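PDB 7C45: CCHC-type domain-containing protein from Trypanosoma brucei brucei, which trims guide RNAs as a ribonuclease of the RNase D family, probably by 3'-5' exonuclease action, and also carries zinc-knuckle elements. Local coordinates for residues P15-V19 against D182-E186; A51-G55 against R104-E108; K134-V138 against K264-E270. All coordinates share one frame; numbering follows the deposited sequence.

Contact 2 is the buried one, contact 1 lies at the surface, and contact 3 is partly buried. Contacts 1 and 2 both belong to the exonuclease fold, their centres about 23 Å apart, and no helix or strand is shared between any two of the three. In contact 1 the edge strand 16-19 meets helix 182-202 through carbon packing, with a water at the margin. Contact 2 ties a loop to the start of helix 104-114 by charged and amide groups beside the RNA. Contact 3, its centre about 40 Å from that of contact 1, fastens a zinc knuckle to helix 124-136, mostly through backbone carbonyls, and also touches RNA.

Contact 1: P15-V19 against D182-E186; sequences PYRVV and DHFLE
Tyr16 lays one face of its ring over Leu185, and this is the tight part of the contact. Leu185 CB stands over the face, displaced toward the rim, 3.9 Å from the ring centroid in a CH-pi approach, and its closest ring atom is Tyr16 CZ at 3.6 Å. The two side chains cross at about a right angle. With chi1 at 67°, Tyr16 CG sits between its own backbone N and carbonyl carbon, an orientation that carries the ring out over the first turn of helix 182-202. Two residues further along the strand, Val18 sends CG2 to Leu185 CD1, 3.7 Å away, so the leucine is met by both strand residues. Leu72 of the adjoining strand 70-74 touches Tyr16 and Leu185 and adds a further apolar side chain to the patch.

The rest is looser and polar. Glu186 OE2 comes up to the ring edge, in plane, 3.6 Å from Tyr16 CD2, while its other oxygen, OE1, makes a salt bridge to Arg193 in the same helix. At the hydroxyl end of the ring, OH makes no direct hydrogen bond to Asp182. Instead a water bridges them, 2.8 Å from Tyr16 OH and donating to Asp182 OD1 at 2.6 Å, next to the exposed aspartate.

No direct hydrogen bond joins the strand to the helix. The edge strand of the exonuclease sheet therefore leans on helix 182-202 chiefly by burying carbon, while the polar contacts named at the margin run through a water or, for Glu186 OE1, to Arg193.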
loop_
_atom_site.group_PDB
_atom_site.type_symbol
_atom_site.label_atom_id
_atom_site.label_comp_id
_atom_site.label_asym_id
_atom_site.label_seq_id
_atom_site.Cartn_x
_atom_site.Cartn_y
_atom_site.Cartn_z
ATOM N N PRO A 15 -11.109 -10.702 11.131
ATOM C CA PRO A 15 -12.239 -9.792 11.311
ATOM C C PRO A 15 -11.747 -8.396 11.653
ATOM O O PRO A 15 -10.642 -8.208 12.144
ATOM C CB PRO A 15 -13.013 -10.406 12.484
ATOM C CG PRO A 15 -12.058 -11.338 13.162
ATOM C CD PRO A 15 -10.827 -11.508 12.331
ATOM N N TYR A 16 -12.583 -7.411 11.376
ATOM C CA TYR A 16 -12.299 -6.070 11.865
ATOM C C TYR A 16 -12.924 -5.851 13.242
ATOM O O TYR A 16 -13.906 -6.496 13.629
ATOM C CB TYR A 16 -12.805 -4.992 10.901
ATOM C CG TYR A 16 -14.300 -4.888 10.745
ATOM C CD1 TYR A 16 -15.075 -4.255 11.709
ATOM C CD2 TYR A 16 -14.939 -5.374 9.618
ATOM C CE1 TYR A 16 -16.455 -4.163 11.582
ATOM C CE2 TYR A 16 -16.315 -5.284 9.481
ATOM C CZ TYR A 16 -17.063 -4.664 10.456
ATOM O OH TYR A 16 -18.426 -4.564 10.330
ATOM N N ARG A 17 -12.352 -4.895 13.959
ATOM C CA ARG A 17 -12.826 -4.485 15.275
ATOM C C ARG A 17 -12.789 -2.969 15.330
ATOM O O ARG A 17 -11.712 -2.390 15.217
ATOM C CB ARG A 17 -11.947 -5.057 16.377
ATOM C CG ARG A 17 -12.512 -4.912 17.756
ATOM C CD ARG A 17 -11.991 -6.068 18.587
ATOM N NE ARG A 17 -12.339 -7.317 17.932
ATOM C CZ ARG A 17 -11.656 -8.450 18.053
ATOM N NH1 ARG A 17 -12.066 -9.535 17.402
ATOM N NH2 ARG A 17 -10.554 -8.497 18.802
ATOM N N VAL A 18 -13.956 -2.344 15.507
ATOM C CA VAL A 18 -14.030 -0.887 15.590
ATOM C C VAL A 18 -13.471 -0.427 16.927
ATOM O O VAL A 18 -13.887 -0.906 17.987
ATOM C CB VAL A 18 -15.478 -0.404 15.420
ATOM C CG1 VAL A 18 -15.553 1.117 15.644
ATOM C CG2 VAL A 18 -16.011 -0.781 14.062
ATOM N N VAL A 19 -12.548 0.510 16.891
ATOM C CA VAL A 19 -11.932 1.035 18.102
ATOM C C VAL A 19 -12.455 2.458 18.270
ATOM O O VAL A 19 -11.961 3.396 17.637
ATOM C CB VAL A 19 -10.399 0.971 18.040
ATOM C CG1 VAL A 19 -9.774 1.588 19.285
ATOM C CG2 VAL A 19 -9.962 -0.501 17.898
ATOM N N ASP A 182 -21.831 -1.496 8.188
ATOM C CA ASP A 182 -20.908 -2.625 8.152
ATOM C C ASP A 182 -20.074 -2.656 6.877
ATOM O O ASP A 182 -18.864 -2.906 6.926
ATOM C CB ASP A 182 -21.687 -3.933 8.303
ATOM C CG ASP A 182 -22.429 -4.009 9.605
ATOM O OD1 ASP A 182 -22.158 -3.154 10.475
ATOM O OD2 ASP A 182 -23.270 -4.923 9.758
ATOM N N HIS A 183 -20.699 -2.419 5.720
ATOM C CA HIS A 183 -19.952 -2.532 4.479
ATOM C C HIS A 183 -18.954 -1.390 4.301
ATOM O O HIS A 183 -17.967 -1.564 3.590
ATOM C CB HIS A 183 -20.903 -2.621 3.280
ATOM C CG HIS A 183 -21.843 -1.464 3.152
ATOM N ND1 HIS A 183 -22.988 -1.350 3.908
ATOM C CD2 HIS A 183 -21.819 -0.382 2.341
ATOM C CE1 HIS A 183 -23.622 -0.241 3.579
ATOM N NE2 HIS A 183 -22.933 0.366 2.632
ATOM N N PHE A 184 -19.172 -0.241 4.950
ATOM C CA PHE A 184 -18.124 0.776 4.997
ATOM C C PHE A 184 -16.945 0.300 5.838
ATOM O O PHE A 184 -15.785 0.477 5.459
ATOM C CB PHE A 184 -18.687 2.080 5.571
ATOM C CG PHE A 184 -19.466 2.904 4.594
ATOM C CD1 PHE A 184 -20.703 2.496 4.136
ATOM C CD2 PHE A 184 -18.975 4.124 4.171
ATOM C CE1 PHE A 184 -21.416 3.273 3.243
ATOM C CE2 PHE A 184 -19.694 4.911 3.292
ATOM C CZ PHE A 184 -20.910 4.482 2.824
ATOM N N LEU A 185 -17.225 -0.303 6.992
ATOM C CA LEU A 185 -16.149 -0.799 7.839
ATOM C C LEU A 185 -15.330 -1.866 7.127
ATOM O O LEU A 185 -14.095 -1.864 7.191
ATOM C CB LEU A 185 -16.747 -1.340 9.141
ATOM C CG LEU A 185 -17.444 -0.229 9.938
ATOM C CD1 LEU A 185 -18.228 -0.804 11.135
ATOM C CD2 LEU A 185 -16.430 0.791 10.412
ATOM N N GLU A 186 -16.004 -2.802 6.466
ATOM C CA GLU A 186 -15.294 -3.865 5.764
ATOM C C GLU A 186 -14.484 -3.301 4.611
ATOM O O GLU A 186 -13.346 -3.726 4.366
ATOM C CB GLU A 186 -16.292 -4.912 5.268
ATOM C CG GLU A 186 -15.673 -6.105 4.518
ATOM C CD GLU A 186 -14.405 -6.670 5.164
ATOM O OE1 GLU A 186 -13.425 -6.920 4.423
ATOM O OE2 GLU A 186 -14.381 -6.847 6.395
HETATM O O HOH W 1 -20.298 -3.572 12.229
#

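Contact 2: A51-G55 against R104-E108; sequences AKQLG and RRDVE. With nucleotides of chain B.
Lys52 CG lies over one face of the Arg105 guanidinium, the two side chains crossing at about a right angle. At the edge of that group, in plane, sits Glu108 OE1, which takes both NE and NH1 of Arg105 at 3.0 Å from the same face of the carboxylate. Bends at chi2 and chi3 fold the arginine back along its own helix to make this side-on grip. The other carboxylate oxygen reaches over to the loop: Gln53 NE2 donates to Glu108 OE2 at 3.0 Å in the plane of its amide, which is turned 54° from the carboxylate. Val232 N also binds OE2. One water accepts from Leu54 N and donates to Arg105 O and Glu108 OE1. Lys52 NZ and Arg105 NH2 stand 3.8 Å apart beside Glu235, which forms a salt bridge with the arginine.

Leu54 packs CG on Arg105 CB at 3.8 Å and turns CD2 to the RNA, 3.4 Å from O4' of U10 of chain B. Asp106 OD1, 3.8 Å from Leu54 CD1, belongs to a residue that binds manganese in another structure of this protein. The salt bridge within the helix holds Glu108 in place to receive Gln53, so one direct hydrogen bond and a water join loop to helix, leaving the leucine to meet RNA next to the metal-binding acidic centre characteristic of DEDD exonucleases.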
loop_
_atom_site.group_PDB
_atom_site.type_symbol
_atom_site.label_atom_id
_atom_site.label_comp_id
_atom_site.label_asym_id
_atom_site.label_seq_id
_atom_site.Cartn_x
_atom_site.Cartn_y
_atom_site.Cartn_z
ATOM N N ALA A 51 -7.884 19.667 -4.301
ATOM C CA ALA A 51 -7.100 19.530 -3.075
ATOM C C ALA A 51 -6.430 18.160 -3.015
ATOM O O ALA A 51 -7.109 17.134 -2.911
ATOM C CB ALA A 51 -7.991 19.745 -1.856
ATOM N N LYS A 52 -5.098 18.141 -3.063
ATOM C CA LYS A 52 -4.365 16.880 -2.995
ATOM C C LYS A 52 -4.315 16.302 -1.582
ATOM O O LYS A 52 -4.281 15.068 -1.420
ATOM C CB LYS A 52 -2.946 17.085 -3.523
ATOM C CG LYS A 52 -2.592 16.228 -4.719
ATOM C CD LYS A 52 -1.212 16.571 -5.253
ATOM C CE LYS A 52 -0.820 15.634 -6.370
ATOM N NZ LYS A 52 -0.812 14.227 -5.878
ATOM N N GLN A 53 -4.285 17.158 -0.559
ATOM C CA GLN A 53 -4.237 16.686 0.822
ATOM C C GLN A 53 -5.481 15.859 1.155
ATOM O O GLN A 53 -6.589 16.155 0.704
ATOM C CB GLN A 53 -4.143 17.869 1.794
ATOM C CG GLN A 53 -2.827 18.647 1.802
ATOM C CD GLN A 53 -2.512 19.349 0.482
ATOM O OE1 GLN A 53 -3.409 19.811 -0.228
ATOM N NE2 GLN A 53 -1.225 19.407 0.139
ATOM N N LEU A 54 -5.303 14.831 1.987
ATOM C CA LEU A 54 -6.460 14.112 2.500
ATOM C C LEU A 54 -7.341 15.074 3.282
ATOM O O LEU A 54 -6.853 16.004 3.919
ATOM C CB LEU A 54 -6.043 12.967 3.418
ATOM C CG LEU A 54 -5.335 11.771 2.765
ATOM C CD1 LEU A 54 -5.232 10.674 3.771
ATOM C CD2 LEU A 54 -6.044 11.278 1.521
ATOM N N GLY A 55 -8.644 14.831 3.239
ATOM C CA GLY A 55 -9.563 15.528 4.118
ATOM C C GLY A 55 -9.415 15.081 5.574
ATOM O O GLY A 55 -8.466 14.404 5.962
ATOM N N ARG A 104 2.264 8.556 0.922
ATOM C CA ARG A 104 2.527 9.989 0.791
ATOM C C ARG A 104 1.436 10.826 1.444
ATOM O O ARG A 104 1.703 11.648 2.327
ATOM C CB ARG A 104 2.673 10.354 -0.684
ATOM C CG ARG A 104 3.983 9.851 -1.288
ATOM C CD ARG A 104 3.989 10.082 -2.811
ATOM N NE ARG A 104 2.862 9.415 -3.410
ATOM C CZ ARG A 104 2.501 9.555 -4.678
ATOM N NH1 ARG A 104 3.224 10.319 -5.500
ATOM N NH2 ARG A 104 1.421 8.919 -5.113
ATOM N N ARG A 105 0.210 10.668 0.968
ATOM C CA ARG A 105 -0.918 11.402 1.544
ATOM C C ARG A 105 -1.150 11.019 3.006
ATOM O O ARG A 105 -1.521 11.871 3.826
ATOM C CB ARG A 105 -2.183 11.133 0.726
ATOM C CG ARG A 105 -2.688 12.268 -0.098
ATOM C CD ARG A 105 -1.630 12.761 -1.025
ATOM N NE ARG A 105 -1.048 14.029 -0.584
ATOM C CZ ARG A 105 -0.050 14.608 -1.231
ATOM N NH1 ARG A 105 0.468 15.755 -0.808
ATOM N NH2 ARG A 105 0.430 14.025 -2.325
ATOM N N ASP A 106 -0.964 9.743 3.343
ATOM C CA ASP A 106 -1.173 9.285 4.717
ATOM C C ASP A 106 -0.239 9.993 5.674
ATOM O O ASP A 106 -0.658 10.484 6.730
ATOM C CB ASP A 106 -0.943 7.777 4.820
ATOM C CG ASP A 106 -2.034 6.975 4.147
ATOM O OD1 ASP A 106 -3.059 7.564 3.769
ATOM O OD2 ASP A 106 -1.859 5.748 4.034
ATOM N N VAL A 107 1.044 10.044 5.313
ATOM C CA VAL A 107 2.054 10.624 6.177
ATOM C C VAL A 107 1.845 12.127 6.292
ATOM O O VAL A 107 2.001 12.715 7.378
ATOM C CB VAL A 107 3.437 10.243 5.616
ATOM C CG1 VAL A 107 4.484 11.255 5.947
ATOM C CG2 VAL A 107 3.787 8.829 6.087
ATOM N N GLU A 108 1.427 12.762 5.188
ATOM C CA GLU A 108 1.076 14.167 5.239
ATOM C C GLU A 108 -0.059 14.404 6.218
ATOM O O GLU A 108 -0.013 15.353 6.994
ATOM C CB GLU A 108 0.676 14.665 3.855
ATOM C CG GLU A 108 0.249 16.121 3.837
ATOM C CD GLU A 108 -0.141 16.549 2.453
ATOM O OE1 GLU A 108 -0.934 15.826 1.833
ATOM O OE2 GLU A 108 0.370 17.580 1.972
ATOM P P U B 9 -4.064 3.410 -5.360
ATOM O OP1 U B 9 -3.913 2.037 -4.818
ATOM O OP2 U B 9 -5.155 3.718 -6.313
ATOM O "O5'" U B 9 -4.103 4.502 -4.206
ATOM C "C5'" U B 9 -3.481 4.287 -2.944
ATOM C "C4'" U B 9 -3.572 5.482 -2.010
ATOM O "O4'" U B 9 -3.122 6.697 -2.653
ATOM C "C3'" U B 9 -4.943 5.852 -1.467
ATOM O "O3'" U B 9 -5.361 5.005 -0.424
ATOM C "C2'" U B 9 -4.752 7.300 -1.038
ATOM O "O2'" U B 9 -4.078 7.397 0.212
ATOM C "C1'" U B 9 -3.813 7.808 -2.125
ATOM N N1 U B 9 -4.550 8.466 -3.218
ATOM C C2 U B 9 -5.044 9.753 -2.998
ATOM O O2 U B 9 -4.906 10.370 -1.960
ATOM N N3 U B 9 -5.721 10.312 -4.048
ATOM C C4 U B 9 -5.958 9.727 -5.275
ATOM O O4 U B 9 -6.589 10.358 -6.121
ATOM C C5 U B 9 -5.425 8.402 -5.423
ATOM C C6 U B 9 -4.754 7.825 -4.416
ATOM P P U B 10 -6.908 4.624 -0.285
ATOM O OP1 U B 10 -6.992 3.819 0.948
ATOM O OP2 U B 10 -7.412 4.082 -1.582
ATOM O "O5'" U B 10 -7.630 6.029 -0.041
ATOM C "C5'" U B 10 -7.524 6.673 1.218
ATOM C "C4'" U B 10 -8.242 7.997 1.228
ATOM O "O4'" U B 10 -7.844 8.754 0.069
ATOM C "C3'" U B 10 -9.756 7.936 1.122
ATOM O "O3'" U B 10 -10.375 7.696 2.365
ATOM C "C2'" U B 10 -10.105 9.301 0.553
ATOM O "O2'" U B 10 -10.090 10.270 1.593
ATOM C "C1'" U B 10 -8.916 9.557 -0.371
ATOM N N1 U B 10 -9.208 9.216 -1.775
ATOM C C2 U B 10 -9.904 10.169 -2.485
ATOM O O2 U B 10 -10.268 11.217 -1.973
ATOM N N3 U B 10 -10.152 9.832 -3.792
ATOM C C4 U B 10 -9.768 8.670 -4.431
ATOM O O4 U B 10 -10.069 8.516 -5.611
ATOM C C5 U B 10 -9.038 7.738 -3.626
ATOM C C6 U B 10 -8.784 8.038 -2.349
ATOM P P U B 8 -3.988 4.629 -10.992
ATOM O OP1 U B 8 -4.428 5.894 -11.620
ATOM O OP2 U B 8 -3.264 3.646 -11.836
ATOM O "O5'" U B 8 -3.166 5.041 -9.706
ATOM C "C5'" U B 8 -2.091 4.252 -9.240
ATOM C "C4'" U B 8 -1.541 4.818 -7.965
ATOM O "O4'" U B 8 -1.076 6.168 -8.194
ATOM C "C3'" U B 8 -2.514 4.954 -6.808
ATOM O "O3'" U B 8 -2.686 3.731 -6.122
ATOM C "C2'" U B 8 -1.863 6.037 -5.961
ATOM O "O2'" U B 8 -0.771 5.505 -5.213
ATOM C "C1'" U B 8 -1.285 6.948 -7.044
ATOM N N1 U B 8 -2.198 8.051 -7.429
ATOM C C2 U B 8 -2.219 9.162 -6.628
ATOM O O2 U B 8 -1.563 9.234 -5.609
ATOM N N3 U B 8 -3.066 10.163 -7.058
ATOM C C4 U B 8 -3.828 10.124 -8.215
ATOM O O4 U B 8 -4.545 11.084 -8.513
ATOM C C5 U B 8 -3.716 8.936 -9.000
ATOM C C6 U B 8 -2.911 7.956 -8.589
HETATM O O HOH W 2 -2.611 14.336 3.255
#

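Contact 3: K134-V138 against K264-E270; sequences KLRSV and KGHTEAE. With ZN (zinc ion), chain C; nucleotides of chain B.
Arg136 and Gly265 satisfy each other three times over. The carbonyl O of Arg136 receives Gly265 N at 2.8 Å, in the carbonyl plane. In return, the guanidinium grips Gly265 O side-on, NE and NH1 each at 3.2 Å and both coming from the same face above the carbonyl plane. A bend at chi3 (48°) turns the guanidinium back to this oxygen, and Gln132 takes its NH2. Beside the polar bonds, Thr267 CG2 packs against Arg136 CG at 3.5 Å.

Glu270 OE2 lies near the arginine as a charge but well out of its plane, and accepts Thr267 N at 2.8 Å instead, holding the knuckle loop to itself. Ser137 OG bonds to Gly256 O and, through a water, to Lys264 NZ. His266 N is buried here without a partner in the model.

His266 NE2 binds zinc at 2.2 Å, together with Cys258, Cys261 and Cys271, the Cys-Cys-His-Cys set of a zinc knuckle. O4 of U4 of chain B stands over the imidazole face, and N3 of that uracil donates almost straight (173°) to Glu270 O at 2.8 Å. The RNA-holding knuckle, in the loop between helices 245-251 and 272-275, is thereby docked on the last turn of helix 124-136 of the exonuclease part, where Ser137 leaves the helix with positive phi.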
loop_
_atom_site.group_PDB
_atom_site.type_symbol
_atom_site.label_atom_id
_atom_site.label_comp_id
_atom_site.label_asym_id
_atom_site.label_seq_id
_atom_site.Cartn_x
_atom_site.Cartn_y
_atom_site.Cartn_z
ATOM N N LYS A 134 14.384 -1.746 -11.210
ATOM C CA LYS A 134 15.614 -2.521 -11.338
ATOM C C LYS A 134 15.579 -3.434 -12.562
ATOM O O LYS A 134 16.592 -3.601 -13.248
ATOM C CB LYS A 134 15.856 -3.355 -10.080
ATOM C CG LYS A 134 17.060 -4.255 -10.165
ATOM C CD LYS A 134 17.433 -4.790 -8.811
ATOM C CE LYS A 134 18.710 -5.602 -8.891
ATOM N NZ LYS A 134 19.844 -4.651 -9.015
ATOM N N LEU A 135 14.430 -4.037 -12.844
ATOM C CA LEU A 135 14.330 -4.972 -13.957
ATOM C C LEU A 135 14.073 -4.287 -15.299
ATOM O O LEU A 135 14.500 -4.805 -16.327
ATOM C CB LEU A 135 13.212 -5.984 -13.711
ATOM C CG LEU A 135 13.367 -6.870 -12.482
ATOM C CD1 LEU A 135 12.151 -7.734 -12.258
ATOM C CD2 LEU A 135 14.613 -7.707 -12.594
ATOM N N ARG A 136 13.352 -3.161 -15.323
ATOM C CA ARG A 136 12.824 -2.633 -16.578
ATOM C C ARG A 136 12.928 -1.120 -16.741
ATOM O O ARG A 136 12.526 -0.611 -17.796
ATOM C CB ARG A 136 11.348 -3.022 -16.744
ATOM C CG ARG A 136 11.036 -4.478 -16.579
ATOM C CD ARG A 136 9.610 -4.637 -16.129
ATOM N NE ARG A 136 8.721 -3.842 -16.942
ATOM C CZ ARG A 136 7.439 -3.629 -16.667
ATOM N NH1 ARG A 136 6.704 -2.898 -17.491
ATOM N NH2 ARG A 136 6.888 -4.122 -15.565
ATOM N N SER A 137 13.458 -0.392 -15.761
ATOM C CA SER A 137 13.498 1.077 -15.791
ATOM C C SER A 137 12.089 1.668 -15.851
ATOM O O SER A 137 11.869 2.723 -16.451
ATOM C CB SER A 137 14.347 1.608 -16.952
ATOM O OG SER A 137 15.684 1.171 -16.851
ATOM N N VAL A 138 11.145 0.982 -15.224
ATOM C CA VAL A 138 9.772 1.434 -15.093
ATOM C C VAL A 138 9.623 2.052 -13.705
ATOM O O VAL A 138 9.993 1.424 -12.703
ATOM C CB VAL A 138 8.794 0.269 -15.293
ATOM C CG1 VAL A 138 7.413 0.611 -14.745
ATOM C CG2 VAL A 138 8.718 -0.116 -16.781
ATOM N N LYS A 264 14.474 -0.491 -22.791
ATOM C CA LYS A 264 13.870 -0.318 -21.487
ATOM C C LYS A 264 12.376 -0.620 -21.589
ATOM O O LYS A 264 11.791 -0.592 -22.672
ATOM C CB LYS A 264 14.156 1.098 -20.983
ATOM C CG LYS A 264 15.547 1.217 -20.420
ATOM C CD LYS A 264 16.223 2.520 -20.706
ATOM C CE LYS A 264 17.737 2.355 -20.497
ATOM N NZ LYS A 264 18.269 3.050 -19.274
ATOM N N GLY A 265 11.765 -0.949 -20.453
ATOM C CA GLY A 265 10.328 -1.131 -20.391
ATOM C C GLY A 265 9.868 -2.567 -20.312
ATOM O O GLY A 265 8.696 -2.814 -19.989
ATOM N N HIS A 266 10.741 -3.534 -20.588
ATOM C CA HIS A 266 10.353 -4.927 -20.454
ATOM C C HIS A 266 11.597 -5.772 -20.206
ATOM O O HIS A 266 12.731 -5.293 -20.303
ATOM C CB HIS A 266 9.622 -5.430 -21.689
ATOM C CG HIS A 266 10.484 -5.491 -22.911
ATOM N ND1 HIS A 266 10.533 -4.473 -23.844
ATOM C CD2 HIS A 266 11.298 -6.471 -23.375
ATOM C CE1 HIS A 266 11.368 -4.817 -24.814
ATOM N NE2 HIS A 266 11.845 -6.019 -24.544
ATOM N N THR A 267 11.367 -7.040 -19.884
ATOM C CA THR A 267 12.454 -7.972 -19.636
ATOM C C THR A 267 12.511 -9.004 -20.745
ATOM O O THR A 267 11.584 -9.162 -21.540
ATOM C CB THR A 267 12.310 -8.706 -18.298
ATOM O OG1 THR A 267 11.225 -9.629 -18.388
ATOM C CG2 THR A 267 12.078 -7.750 -17.148
ATOM N N GLU A 268 13.623 -9.735 -20.743
ATOM C CA GLU A 268 13.860 -10.780 -21.724
ATOM C C GLU A 268 12.695 -11.755 -21.786
ATOM O O GLU A 268 12.294 -12.179 -22.869
ATOM C CB GLU A 268 15.170 -11.501 -21.367
ATOM C CG GLU A 268 15.432 -12.796 -22.107
ATOM C CD GLU A 268 16.625 -13.544 -21.537
ATOM O OE1 GLU A 268 17.734 -12.996 -21.562
ATOM O OE2 GLU A 268 16.441 -14.669 -21.031
ATOM N N ALA A 269 12.120 -12.104 -20.632
ATOM C CA ALA A 269 11.044 -13.094 -20.611
ATOM C C ALA A 269 9.796 -12.609 -21.330
ATOM O O ALA A 269 8.971 -13.434 -21.738
ATOM C CB ALA A 269 10.679 -13.454 -19.177
ATOM N N GLU A 270 9.653 -11.294 -21.488
ATOM C CA GLU A 270 8.506 -10.668 -22.119
ATOM C C GLU A 270 8.801 -10.117 -23.507
ATOM O O GLU A 270 7.930 -9.472 -24.088
ATOM C CB GLU A 270 7.990 -9.515 -21.239
ATOM C CG GLU A 270 8.030 -9.754 -19.732
ATOM C CD GLU A 270 8.057 -8.461 -18.927
ATOM O OE1 GLU A 270 7.508 -8.447 -17.804
ATOM O OE2 GLU A 270 8.622 -7.453 -19.402
HETATM ZN ZN ZN C . 13.426 -7.051 -25.587
ATOM P P U B 4 0.441 -1.012 -24.837
ATOM O OP1 U B 4 -0.637 -0.237 -24.167
ATOM O OP2 U B 4 0.767 -0.700 -26.251
ATOM O "O5'" U B 4 1.791 -0.970 -23.981
ATOM C "C5'" U B 4 2.905 -1.823 -24.275
ATOM C "C4'" U B 4 2.893 -3.088 -23.445
ATOM O "O4'" U B 4 3.750 -4.095 -24.055
ATOM C "C3'" U B 4 3.357 -2.968 -21.997
ATOM O "O3'" U B 4 2.584 -3.908 -21.246
ATOM C "C2'" U B 4 4.804 -3.479 -22.077
ATOM O "O2'" U B 4 5.319 -3.970 -20.856
ATOM C "C1'" U B 4 4.642 -4.603 -23.085
ATOM N N1 U B 4 5.843 -5.072 -23.795
ATOM C C2 U B 4 6.221 -6.405 -23.658
ATOM O O2 U B 4 5.673 -7.176 -22.908
ATOM N N3 U B 4 7.310 -6.801 -24.403
ATOM C C4 U B 4 8.016 -6.003 -25.269
ATOM O O4 U B 4 8.958 -6.491 -25.900
ATOM C C5 U B 4 7.549 -4.655 -25.378
ATOM C C6 U B 4 6.506 -4.244 -24.675
HETATM O O HOH W 3 17.102 3.542 -17.075
#